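Local coordinates for poly-beta-1,6-N-acetyl-D-glucosamine export protein (Escherichia coli, PDB 4Y25) that exports the biofilm adhesin poly-beta-1,6-N-acetyl-D-glucosamine across the outer membrane, the part here being its membrane beta-barrel domain, at residues 43-48 and 72-77; 78-83 and 101-106; 108-113 and 139-144; 151-156 and 169-174. All blocks are in the same frame, centred on the assembly; numbering follows the deposited sequence.

Contact 1: residues 43-48 and 72-77; sequences DNWRGF and VEWRSR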
# COMPACT_ATOMS: atom_id res chain seq x y z
N ASP A 43 -28.51 -0.65 -0.23
CA ASP A 43 -27.82 -1.04 -1.46
C ASP A 43 -26.42 -0.43 -1.66
O ASP A 43 -25.58 -1.04 -2.32
CB ASP A 43 -28.69 -0.69 -2.67
CG ASP A 43 -29.97 -1.50 -2.71
OD1 ASP A 43 -29.88 -2.74 -2.81
OD2 ASP A 43 -31.06 -0.90 -2.64
N ASN A 44 -26.17 0.73 -1.08
CA ASN A 44 -24.88 1.40 -1.28
C ASN A 44 -24.07 1.59 -0.00
O ASN A 44 -22.85 1.77 -0.06
CB ASN A 44 -25.10 2.76 -1.94
CG ASN A 44 -25.75 2.65 -3.30
OD1 ASN A 44 -25.66 1.62 -3.97
ND2 ASN A 44 -26.41 3.72 -3.73
N TRP A 45 -24.73 1.55 1.15
CA TRP A 45 -24.08 1.86 2.41
C TRP A 45 -23.55 0.63 3.14
O TRP A 45 -24.24 -0.38 3.27
CB TRP A 45 -25.04 2.61 3.33
CG TRP A 45 -25.28 4.02 2.89
CD1 TRP A 45 -26.21 4.44 1.98
CD2 TRP A 45 -24.60 5.19 3.33
NE1 TRP A 45 -26.14 5.80 1.83
CE2 TRP A 45 -25.16 6.29 2.65
CE3 TRP A 45 -23.56 5.42 4.24
CZ2 TRP A 45 -24.72 7.59 2.85
CZ3 TRP A 45 -23.12 6.71 4.44
CH2 TRP A 45 -23.70 7.79 3.75
N ARG A 46 -22.31 0.73 3.61
CA ARG A 46 -21.72 -0.29 4.47
C ARG A 46 -20.97 0.37 5.62
O ARG A 46 -20.30 1.38 5.44
CB ARG A 46 -20.78 -1.21 3.69
CG ARG A 46 -21.47 -2.02 2.60
CD ARG A 46 -20.63 -3.23 2.19
NE ARG A 46 -19.30 -2.86 1.73
CZ ARG A 46 -18.32 -3.73 1.49
NH1 ARG A 46 -18.53 -5.03 1.66
NH2 ARG A 46 -17.14 -3.30 1.08
N GLY A 47 -21.10 -0.21 6.81
CA GLY A 47 -20.34 0.24 7.96
C GLY A 47 -19.27 -0.77 8.29
O GLY A 47 -19.47 -1.97 8.11
N PHE A 48 -18.12 -0.30 8.77
CA PHE A 48 -17.04 -1.21 9.12
C PHE A 48 -16.38 -0.83 10.43
O PHE A 48 -16.34 0.34 10.81
CB PHE A 48 -15.99 -1.25 8.00
CG PHE A 48 -15.36 0.08 7.70
CD1 PHE A 48 -14.23 0.50 8.39
CD2 PHE A 48 -15.88 0.91 6.72
CE1 PHE A 48 -13.65 1.72 8.13
CE2 PHE A 48 -15.30 2.13 6.45
CZ PHE A 48 -14.18 2.54 7.15
N VAL A 72 -17.67 4.48 7.72
CA VAL A 72 -18.74 4.11 6.80
C VAL A 72 -18.24 4.16 5.36
O VAL A 72 -17.31 4.89 5.04
CB VAL A 72 -19.96 5.04 6.95
CG1 VAL A 72 -21.23 4.31 6.56
CG2 VAL A 72 -20.07 5.56 8.38
N GLU A 73 -18.86 3.36 4.50
CA GLU A 73 -18.50 3.34 3.08
C GLU A 73 -19.74 3.47 2.20
O GLU A 73 -20.71 2.73 2.37
CB GLU A 73 -17.75 2.06 2.72
CG GLU A 73 -17.38 1.97 1.24
CD GLU A 73 -17.19 0.54 0.76
OE1 GLU A 73 -18.18 -0.23 0.78
OE2 GLU A 73 -16.06 0.18 0.36
N TRP A 74 -19.70 4.40 1.26
CA TRP A 74 -20.76 4.51 0.26
C TRP A 74 -20.21 4.07 -1.08
O TRP A 74 -19.05 4.33 -1.40
CB TRP A 74 -21.30 5.94 0.18
CG TRP A 74 -22.52 6.06 -0.68
CD1 TRP A 74 -23.82 5.89 -0.29
CD2 TRP A 74 -22.56 6.37 -2.08
NE1 TRP A 74 -24.66 6.08 -1.35
CE2 TRP A 74 -23.92 6.37 -2.47
CE3 TRP A 74 -21.58 6.64 -3.04
CZ2 TRP A 74 -24.32 6.64 -3.77
CZ3 TRP A 74 -21.98 6.91 -4.33
CH2 TRP A 74 -23.34 6.91 -4.69
N ARG A 75 -21.04 3.40 -1.88
CA ARG A 75 -20.56 2.74 -3.09
C ARG A 75 -21.66 2.62 -4.15
O ARG A 75 -22.61 1.85 -4.01
CB ARG A 75 -19.98 1.37 -2.71
CG ARG A 75 -19.76 0.28 -3.80
CD ARG A 75 -19.44 0.76 -5.22
NE ARG A 75 -19.53 -0.33 -6.19
CZ ARG A 75 -20.68 -0.83 -6.65
NH1 ARG A 75 -21.84 -0.36 -6.20
NH2 ARG A 75 -20.66 -1.82 -7.53
N SER A 76 -21.50 3.41 -5.21
CA SER A 76 -22.10 3.13 -6.51
C SER A 76 -20.93 2.95 -7.47
O SER A 76 -19.79 3.22 -7.10
CB SER A 76 -23.01 4.27 -6.97
OG SER A 76 -23.26 4.18 -8.36
N ARG A 77 -21.19 2.48 -8.68
CA ARG A 77 -20.11 2.51 -9.66
C ARG A 77 -19.98 3.95 -10.13
O ARG A 77 -20.87 4.76 -9.87
CB ARG A 77 -20.36 1.55 -10.82
CG ARG A 77 -19.43 0.34 -10.81
CD ARG A 77 -17.97 0.74 -10.56
NE ARG A 77 -17.29 1.13 -11.79
CZ ARG A 77 -16.72 0.28 -12.63
NH1 ARG A 77 -16.74 -1.02 -12.39
NH2 ARG A 77 -16.12 0.73 -13.73
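Arg46 and Glu73 face each other as an antiparallel hydrogen-bonded pair of the hairpin formed by strands 45-55 and 64-76. Two backbone bonds close this pair: Arg46 N gives to Glu73 O at 2.8 Å, and Glu73 N returns one to Arg46 O. A further, weak bond runs from Arg75 N to Asn44 O.

The same two residues form a salt bridge. Their side chains lie side by side and point the same way, and the arginine presents its flank: NE reaches Glu73 OE1 at 3.0 Å, and NH2 reaches that same Glu73 OE1 at 3.3 Å. The carboxylate oxygen sits in the guanidinium plane, and both donors come to its syn side from one face, NE 27° out of the carboxylate plane. Glu73 OE2 is left to Trp80 NE1 of the next strand, so both carboxylate oxygens are engaged.

The other face of the sheet is aromatic. With CG anti to the backbone N (chi1 -171°), the Trp74 indole is set beside Trp45 in a T-shaped pair, its CD1 edge over the face of the Trp45 ring, with five-membered-ring centroids 4.5 Å apart and planes at 72°. Val72 CG1 touches the rim of Trp45 at CE3, 3.5 Å away. Asn44 CB covers a face of Trp74 in a CH-pi contact, 3.8 Å from the centroid of its five-membered ring.

Charge on one face and indoles on the other fit a membrane barrel wall, with the ion pair probably turned to the lumen and the tryptophans to the lipid boundary.

Contact 2: residues 78-83 and 101-106; sequences NIWLEA and SGWYDF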
# COMPACT_ATOMS: atom_id res chain seq x y z
N ASN A 78 -18.86 4.26 -10.78
CA ASN A 78 -18.48 5.62 -11.16
C ASN A 78 -18.07 6.50 -9.97
O ASN A 78 -17.52 7.58 -10.17
CB ASN A 78 -19.60 6.32 -11.95
CG ASN A 78 -19.88 5.65 -13.28
OD1 ASN A 78 -19.39 4.56 -13.56
ND2 ASN A 78 -20.69 6.31 -14.10
N ILE A 79 -18.34 6.04 -8.74
CA ILE A 79 -17.97 6.80 -7.54
C ILE A 79 -17.99 5.97 -6.25
O ILE A 79 -18.99 5.36 -5.90
CB ILE A 79 -18.89 8.03 -7.35
CG1 ILE A 79 -18.63 8.69 -5.99
CG2 ILE A 79 -20.36 7.65 -7.50
CD1 ILE A 79 -19.48 9.92 -5.74
N TRP A 80 -16.86 5.96 -5.54
CA TRP A 80 -16.74 5.24 -4.28
C TRP A 80 -16.21 6.17 -3.19
O TRP A 80 -15.29 6.95 -3.44
CB TRP A 80 -15.83 4.02 -4.45
CG TRP A 80 -15.25 3.47 -3.18
CD1 TRP A 80 -15.78 2.48 -2.40
CD2 TRP A 80 -14.02 3.86 -2.56
NE1 TRP A 80 -14.95 2.24 -1.33
CE2 TRP A 80 -13.87 3.07 -1.40
CE3 TRP A 80 -13.03 4.81 -2.86
CZ2 TRP A 80 -12.77 3.19 -0.55
CZ3 TRP A 80 -11.94 4.93 -2.02
CH2 TRP A 80 -11.82 4.13 -0.87
N LEU A 81 -16.77 6.09 -1.99
CA LEU A 81 -16.43 7.03 -0.92
C LEU A 81 -16.51 6.42 0.47
O LEU A 81 -17.46 5.71 0.79
CB LEU A 81 -17.34 8.26 -1.00
CG LEU A 81 -17.31 9.28 0.14
CD1 LEU A 81 -16.00 10.04 0.17
CD2 LEU A 81 -18.49 10.24 0.03
N GLU A 82 -15.50 6.68 1.30
CA GLU A 82 -15.56 6.27 2.70
C GLU A 82 -14.92 7.27 3.65
O GLU A 82 -13.96 7.97 3.30
CB GLU A 82 -14.91 4.89 2.90
CG GLU A 82 -13.40 4.86 2.77
CD GLU A 82 -12.83 3.49 3.09
OE1 GLU A 82 -13.61 2.52 3.15
OE2 GLU A 82 -11.60 3.37 3.29
N ALA A 83 -15.47 7.33 4.85
CA ALA A 83 -14.89 8.10 5.95
C ALA A 83 -14.56 7.13 7.08
O ALA A 83 -15.18 6.07 7.18
CB ALA A 83 -15.84 9.19 6.41
N SER A 101 -11.54 9.44 2.10
CA SER A 101 -11.02 9.05 0.80
C SER A 101 -12.12 8.68 -0.18
O SER A 101 -13.24 8.35 0.22
CB SER A 101 -10.05 7.88 0.94
OG SER A 101 -10.66 6.79 1.60
N GLY A 102 -11.79 8.73 -1.47
CA GLY A 102 -12.73 8.35 -2.50
C GLY A 102 -12.14 8.43 -3.90
O GLY A 102 -11.10 9.06 -4.12
N TRP A 103 -12.80 7.77 -4.84
CA TRP A 103 -12.50 7.97 -6.25
C TRP A 103 -13.79 8.07 -7.03
O TRP A 103 -14.82 7.54 -6.63
CB TRP A 103 -11.63 6.83 -6.82
CG TRP A 103 -12.22 5.45 -6.72
CD1 TRP A 103 -11.89 4.49 -5.80
CD2 TRP A 103 -13.23 4.87 -7.56
NE1 TRP A 103 -12.63 3.36 -6.01
CE2 TRP A 103 -13.46 3.56 -7.08
CE3 TRP A 103 -13.95 5.32 -8.67
CZ2 TRP A 103 -14.39 2.70 -7.68
CZ3 TRP A 103 -14.88 4.47 -9.25
CH2 TRP A 103 -15.09 3.18 -8.75
N TYR A 104 -13.72 8.78 -8.15
CA TYR A 104 -14.82 8.84 -9.09
C TYR A 104 -14.27 8.58 -10.47
O TYR A 104 -13.08 8.78 -10.72
CB TYR A 104 -15.52 10.19 -9.03
CG TYR A 104 -14.60 11.35 -9.35
CD1 TYR A 104 -14.45 11.80 -10.65
CD2 TYR A 104 -13.89 11.99 -8.34
CE1 TYR A 104 -13.61 12.85 -10.95
CE2 TYR A 104 -13.05 13.05 -8.63
CZ TYR A 104 -12.92 13.48 -9.93
OH TYR A 104 -12.08 14.53 -10.22
N ASP A 105 -15.13 8.16 -11.38
CA ASP A 105 -14.67 7.89 -12.73
C ASP A 105 -15.32 8.89 -13.69
O ASP A 105 -16.54 8.88 -13.89
CB ASP A 105 -14.94 6.42 -13.09
CG ASP A 105 -14.67 6.09 -14.55
OD1 ASP A 105 -15.08 6.85 -15.44
OD2 ASP A 105 -13.99 5.07 -14.80
N PHE A 106 -14.48 9.77 -14.24
CA PHE A 106 -14.84 10.73 -15.28
C PHE A 106 -15.35 9.98 -16.52
O PHE A 106 -16.48 9.49 -16.51
CB PHE A 106 -13.61 11.62 -15.59
CG PHE A 106 -13.84 12.67 -16.64
CD1 PHE A 106 -14.57 13.81 -16.37
CD2 PHE A 106 -13.25 12.54 -17.89
CE1 PHE A 106 -14.75 14.79 -17.34
CE2 PHE A 106 -13.43 13.50 -18.87
CZ PHE A 106 -14.18 14.63 -18.59
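Trp80 and Trp103 reach one another from different first torsions: CG of Trp80 is anti to the backbone N (chi1 160°), whereas CG of Trp103 stands between the backbone N and the carbonyl carbon (chi1 59°). The two side chains cross at about a right angle, yet their ring planes are only 24° apart. The rings are slid apart and barely overlap, with 4.9 Å between the centroids of the Trp80 six-membered and Trp103 five-membered rings. What lies over the Trp103 face is the methylene: Trp80 CB makes a CH-pi contact, 3.8 Å from the centroid of the five-membered ring.

Under the indoles the two residues are an antiparallel hydrogen-bonded pair, Trp80 N giving to Trp103 O at 2.8 Å and Trp103 N answering to Trp80 O. Glu82 and Ser101 repeat this exchange, while Asp105 N gives to Asn78 O at 2.7 Å. Trp80 CZ3 comes within 3.5 Å of Gly102 CA. On the reverse face Ile79 CB and Tyr104 CB touch loosely.

The hairpin of strands 79-89 and 94-105 is one panel of the barrel wall. Arg99, earlier on strand 94-105, forms a salt bridge across to Glu82. Strand 64-76 flanks the hairpin, joined by backbone bonding of Leu81 with Trp74. Strand 110-118 borders the far edge, where Arg111 makes a cation-pi contact with Trp103.

Contact 3: residues 108-113 and 139-144; sequences DNWRIG and AYVRWY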
# COMPACT_ATOMS: atom_id res chain seq x y z
N ASP A 108 -14.89 6.50 -18.66
CA ASP A 108 -14.54 5.19 -18.12
C ASP A 108 -13.11 4.76 -18.50
O ASP A 108 -12.74 3.61 -18.32
CB ASP A 108 -15.57 4.14 -18.55
CG ASP A 108 -15.72 4.03 -20.05
OD1 ASP A 108 -15.09 4.82 -20.78
OD2 ASP A 108 -16.48 3.15 -20.50
N ASN A 109 -12.32 5.71 -19.00
CA ASN A 109 -10.89 5.53 -19.17
C ASN A 109 -10.10 6.30 -18.11
O ASN A 109 -8.94 5.98 -17.83
CB ASN A 109 -10.43 5.98 -20.56
CG ASN A 109 -11.19 5.30 -21.68
OD1 ASN A 109 -12.35 4.92 -21.52
ND2 ASN A 109 -10.54 5.14 -22.83
N TRP A 110 -10.71 7.34 -17.54
CA TRP A 110 -10.05 8.18 -16.54
C TRP A 110 -10.72 8.10 -15.16
O TRP A 110 -11.94 8.12 -15.05
CB TRP A 110 -10.00 9.64 -17.00
CG TRP A 110 -9.17 9.91 -18.22
CD1 TRP A 110 -9.50 9.63 -19.51
CD2 TRP A 110 -7.90 10.57 -18.28
NE1 TRP A 110 -8.51 10.03 -20.36
CE2 TRP A 110 -7.52 10.62 -19.63
CE3 TRP A 110 -7.05 11.11 -17.32
CZ2 TRP A 110 -6.33 11.18 -20.05
CZ3 TRP A 110 -5.85 11.68 -17.74
CH2 TRP A 110 -5.51 11.70 -19.10
N ARG A 111 -9.90 8.01 -14.12
CA ARG A 111 -10.39 8.02 -12.75
C ARG A 111 -9.53 8.93 -11.88
O ARG A 111 -8.31 8.92 -11.97
CB ARG A 111 -10.39 6.60 -12.17
CG ARG A 111 -10.64 6.56 -10.67
CD ARG A 111 -10.45 5.17 -10.12
NE ARG A 111 -11.46 4.25 -10.63
CZ ARG A 111 -11.73 3.07 -10.08
NH1 ARG A 111 -12.67 2.30 -10.61
NH2 ARG A 111 -11.08 2.67 -9.00
N ILE A 112 -10.19 9.72 -11.03
CA ILE A 112 -9.47 10.59 -10.11
C ILE A 112 -9.77 10.17 -8.67
O ILE A 112 -10.92 9.90 -8.32
CB ILE A 112 -9.84 12.07 -10.33
CG1 ILE A 112 -9.32 12.54 -11.70
CG2 ILE A 112 -9.28 12.95 -9.22
CD1 ILE A 112 -9.48 14.02 -11.95
N GLY A 113 -8.73 10.10 -7.85
CA GLY A 113 -8.87 9.70 -6.46
C GLY A 113 -8.30 10.72 -5.49
O GLY A 113 -7.32 11.40 -5.78
N ALA A 139 -3.59 12.51 -3.76
CA ALA A 139 -4.40 12.58 -4.97
C ALA A 139 -3.77 11.72 -6.05
O ALA A 139 -2.55 11.57 -6.10
CB ALA A 139 -4.54 14.01 -5.44
N TYR A 140 -4.60 11.13 -6.91
CA TYR A 140 -4.07 10.37 -8.04
C TYR A 140 -4.99 10.39 -9.26
O TYR A 140 -6.19 10.64 -9.16
CB TYR A 140 -3.80 8.92 -7.63
CG TYR A 140 -5.02 8.10 -7.25
CD1 TYR A 140 -5.77 7.45 -8.23
CD2 TYR A 140 -5.40 7.96 -5.93
CE1 TYR A 140 -6.88 6.69 -7.88
CE2 TYR A 140 -6.50 7.20 -5.58
CZ TYR A 140 -7.24 6.57 -6.56
OH TYR A 140 -8.34 5.81 -6.21
N VAL A 141 -4.39 10.13 -10.42
CA VAL A 141 -5.11 10.06 -11.68
C VAL A 141 -4.68 8.82 -12.45
O VAL A 141 -3.49 8.57 -12.62
CB VAL A 141 -4.88 11.32 -12.55
CG1 VAL A 141 -5.54 11.16 -13.91
CG2 VAL A 141 -5.39 12.56 -11.84
N ARG A 142 -5.66 8.04 -12.91
CA ARG A 142 -5.39 6.79 -13.60
C ARG A 142 -6.05 6.79 -14.99
O ARG A 142 -7.20 7.18 -15.13
CB ARG A 142 -5.86 5.61 -12.73
CG ARG A 142 -6.42 4.40 -13.45
CD ARG A 142 -7.01 3.43 -12.42
NE ARG A 142 -8.10 2.60 -12.95
CZ ARG A 142 -8.57 1.51 -12.34
NH1 ARG A 142 -8.03 1.10 -11.20
NH2 ARG A 142 -9.55 0.82 -12.90
N TRP A 143 -5.29 6.37 -16.00
CA TRP A 143 -5.74 6.47 -17.39
C TRP A 143 -5.53 5.17 -18.17
O TRP A 143 -4.41 4.66 -18.25
CB TRP A 143 -5.01 7.62 -18.08
CG TRP A 143 -5.20 7.67 -19.56
CD1 TRP A 143 -6.37 7.48 -20.24
CD2 TRP A 143 -4.19 7.88 -20.54
NE1 TRP A 143 -6.15 7.57 -21.59
CE2 TRP A 143 -4.82 7.82 -21.80
CE3 TRP A 143 -2.81 8.12 -20.48
CZ2 TRP A 143 -4.11 7.99 -22.99
CZ3 TRP A 143 -2.12 8.29 -21.67
CH2 TRP A 143 -2.77 8.23 -22.90
N TYR A 144 -6.61 4.66 -18.76
CA TYR A 144 -6.58 3.38 -19.48
C TYR A 144 -6.68 3.57 -20.99
O TYR A 144 -7.78 3.64 -21.54
CB TYR A 144 -7.69 2.45 -18.99
CG TYR A 144 -7.39 1.96 -17.61
CD1 TYR A 144 -6.20 2.30 -17.00
CD2 TYR A 144 -8.23 1.08 -16.94
CE1 TYR A 144 -5.87 1.84 -15.73
CE2 TYR A 144 -7.89 0.60 -15.65
CZ TYR A 144 -6.68 0.99 -15.07
OH TYR A 144 -6.28 0.54 -13.83
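Trp110 and Trp143 lie side by side in an offset stack, at a non-hydrogen-bonded pair between two neighbouring strands of the antiparallel 16-stranded barrel. The Trp110 six-membered ring and the Trp143 five-membered ring have centroids 4.2 Å apart and planes 19° from parallel. Trp143 CB also stands almost straight over the Trp110 six-membered ring, 4.0 Å from its centroid, a CH-pi contact. The indoles come to this stack from different starts, CG of Trp110 being anti to the carbonyl carbon (chi1 -65°) and CG of Trp143 anti to the backbone N, yet both side chains point the same way. Val141 bridges outward from this centre: its CG1 touches the rim of Trp110 at CE3, 3.7 Å away, and its CG2 meets Ile112 CG1 at 3.9 Å. This surface, indoles included, is consistent with the lipid-facing side near the membrane boundary.

Backbone bonds hold the strands together. Arg111 and Arg142 exchange a pair, Gly113 and Tyr140 another, and Tyr144 N gives to Asn109 O at 2.8 Å.

On the other face, Gly113 CA sits over the Tyr140 ring, 3.6 Å from its centroid. Beyond it come the arginines, side by side and pointing the same way. Like charges so near would be expected to repel. The two guanidiniums are nevertheless stacked flat, planes 8° apart, with Arg111 CZ over Arg142 CZ at 4.2 Å.

Contact 4: residues 151-156 and 169-174; sequences YGVSWA and VSLEGQ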
# COMPACT_ATOMS: atom_id res chain seq x y z
N TYR A 151 -1.74 3.80 -17.13
CA TYR A 151 -0.77 4.73 -16.52
C TYR A 151 -1.35 5.42 -15.30
O TYR A 151 -2.53 5.77 -15.27
CB TYR A 151 -0.29 5.79 -17.54
CG TYR A 151 0.41 5.19 -18.73
CD1 TYR A 151 1.75 4.81 -18.66
CD2 TYR A 151 -0.26 4.98 -19.92
CE1 TYR A 151 2.39 4.25 -19.74
CE2 TYR A 151 0.37 4.42 -21.01
CZ TYR A 151 1.70 4.06 -20.92
OH TYR A 151 2.32 3.50 -22.01
N GLY A 152 -0.52 5.60 -14.27
CA GLY A 152 -1.00 6.13 -13.01
C GLY A 152 -0.14 7.23 -12.43
O GLY A 152 1.02 7.01 -12.07
N VAL A 153 -0.71 8.42 -12.33
CA VAL A 153 -0.02 9.54 -11.71
C VAL A 153 -0.53 9.74 -10.30
O VAL A 153 -1.74 9.73 -10.06
CB VAL A 153 -0.20 10.84 -12.51
CG1 VAL A 153 0.88 11.84 -12.13
CG2 VAL A 153 -0.17 10.55 -14.00
N SER A 154 0.39 9.92 -9.36
CA SER A 154 0.02 10.08 -7.96
C SER A 154 0.99 11.00 -7.24
O SER A 154 2.16 11.08 -7.60
CB SER A 154 -0.02 8.72 -7.26
OG SER A 154 -0.19 8.87 -5.86
N TRP A 155 0.49 11.69 -6.23
CA TRP A 155 1.33 12.55 -5.40
C TRP A 155 0.69 12.76 -4.04
O TRP A 155 -0.52 12.61 -3.88
CB TRP A 155 1.58 13.89 -6.08
CG TRP A 155 0.33 14.65 -6.35
CD1 TRP A 155 -0.26 15.57 -5.53
CD2 TRP A 155 -0.50 14.56 -7.51
NE1 TRP A 155 -1.40 16.06 -6.11
CE2 TRP A 155 -1.58 15.46 -7.33
CE3 TRP A 155 -0.45 13.81 -8.68
CZ2 TRP A 155 -2.58 15.62 -8.28
CZ3 TRP A 155 -1.44 13.97 -9.63
CH2 TRP A 155 -2.50 14.87 -9.42
N ALA A 156 1.52 13.11 -3.06
CA ALA A 156 1.04 13.29 -1.69
C ALA A 156 1.88 14.32 -0.95
O ALA A 156 3.10 14.36 -1.08
CB ALA A 156 1.05 11.96 -0.95
N VAL A 169 5.82 12.17 -4.95
CA VAL A 169 5.18 12.02 -6.25
C VAL A 169 5.56 10.67 -6.85
O VAL A 169 6.72 10.26 -6.79
CB VAL A 169 5.57 13.15 -7.23
CG1 VAL A 169 4.85 12.97 -8.56
CG2 VAL A 169 5.28 14.52 -6.65
N SER A 170 4.58 9.98 -7.43
CA SER A 170 4.85 8.71 -8.09
C SER A 170 4.19 8.65 -9.46
O SER A 170 3.16 9.28 -9.69
CB SER A 170 4.36 7.54 -7.22
OG SER A 170 2.96 7.60 -7.04
N LEU A 171 4.80 7.90 -10.36
CA LEU A 171 4.24 7.70 -11.69
C LEU A 171 4.44 6.25 -12.12
O LEU A 171 5.57 5.81 -12.32
CB LEU A 171 4.87 8.65 -12.70
CG LEU A 171 4.48 8.43 -14.17
CD1 LEU A 171 2.96 8.48 -14.34
CD2 LEU A 171 5.16 9.45 -15.06
N GLU A 172 3.34 5.52 -12.25
CA GLU A 172 3.41 4.11 -12.60
C GLU A 172 2.83 3.83 -13.98
O GLU A 172 2.07 4.64 -14.52
CB GLU A 172 2.68 3.27 -11.55
CG GLU A 172 3.35 3.26 -10.19
CD GLU A 172 2.80 2.18 -9.27
OE1 GLU A 172 2.20 1.21 -9.78
OE2 GLU A 172 2.97 2.30 -8.04
N GLY A 173 3.20 2.69 -14.54
CA GLY A 173 2.65 2.22 -15.79
C GLY A 173 2.38 0.73 -15.71
O GLY A 173 3.01 0.02 -14.94
N GLN A 174 1.43 0.26 -16.51
CA GLN A 174 1.12 -1.16 -16.56
C GLN A 174 0.85 -1.57 -18.00
O GLN A 174 -0.23 -1.34 -18.54
CB GLN A 174 -0.08 -1.49 -15.67
CG GLN A 174 -0.42 -2.98 -15.62
CD GLN A 174 -1.35 -3.33 -14.47
OE1 GLN A 174 -1.80 -2.45 -13.73
NE2 GLN A 174 -1.63 -4.61 -14.30
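Gly152 and Glu172 pair through two backbone hydrogen bonds in the antiparallel beta hairpin of strands 149-160 and 165-179, part of the wall of the membrane barrel. Gly152 N gives to Glu172 O at 2.8 Å, and Glu172 N gives back to Gly152 O. Two residues on, Ser154 and Ser170 do the same, with Ser170 N to Ser154 O at 2.7 Å and Ser154 N to Ser170 O. In between, Leu171 CA makes a CA-H...O contact with Gly152 O, so that oxygen has a second, weaker partner.

Apolar contacts occupy the face that carries Tyr151, Val153, Trp155, Val169 and Leu171. Val153 CG2 meets Leu171 CD1 at 3.8 Å, the two side chains running obliquely across each other. At the far end Trp155 CB rests on Val169 CG2, also at 3.8 Å. The Trp155 ring itself leads away from strand 165-179, its CG held between the backbone N and the carbonyl carbon (chi1 60°), and meets Phe157 further along its own strand. At the other end Tyr151 passes beside Gly173, its CD1 4.0 Å from Gly173 CA. Such a face fits the lipid-exposed outside of a barrel.

The opposite face, with Gly152, Ser154, Ser170 and Glu172, is polar, and on it the two serines meet side chain to side chain. Ser154 also touches Tyr140 of strand 134-144, which places it beside the preceding strand. Across the pair, Ser170 OG lies 3.2 Å from the methylene carbon Ser154 CB, while the two OG atoms of Ser154 and Ser170 are 3.6 Å apart.

In the fold
All four contacts lie at the surface of one closed barrel, none in a buried core, and follow one another along the chain. Contacts 1, 2 and 4 each tie the two strands of a hairpin; contact 3 joins strands 110-118 and 134-144, which also succeed each other. Contacts 1 and 2 meet where strand 64-76 borders 79-89, contacts 2 and 3 at 94-105 and 110-118, contacts 3 and 4 at 134-144 and 149-160. Contacts 1, 2 and 3 each hold a tryptophan pair, T-shaped in 1, slid apart in 2, an offset stack in 3, beside an ion pair in 1 and stacked arginines in 3. Contact 4 has aliphatic contacts on one face, serines on the other.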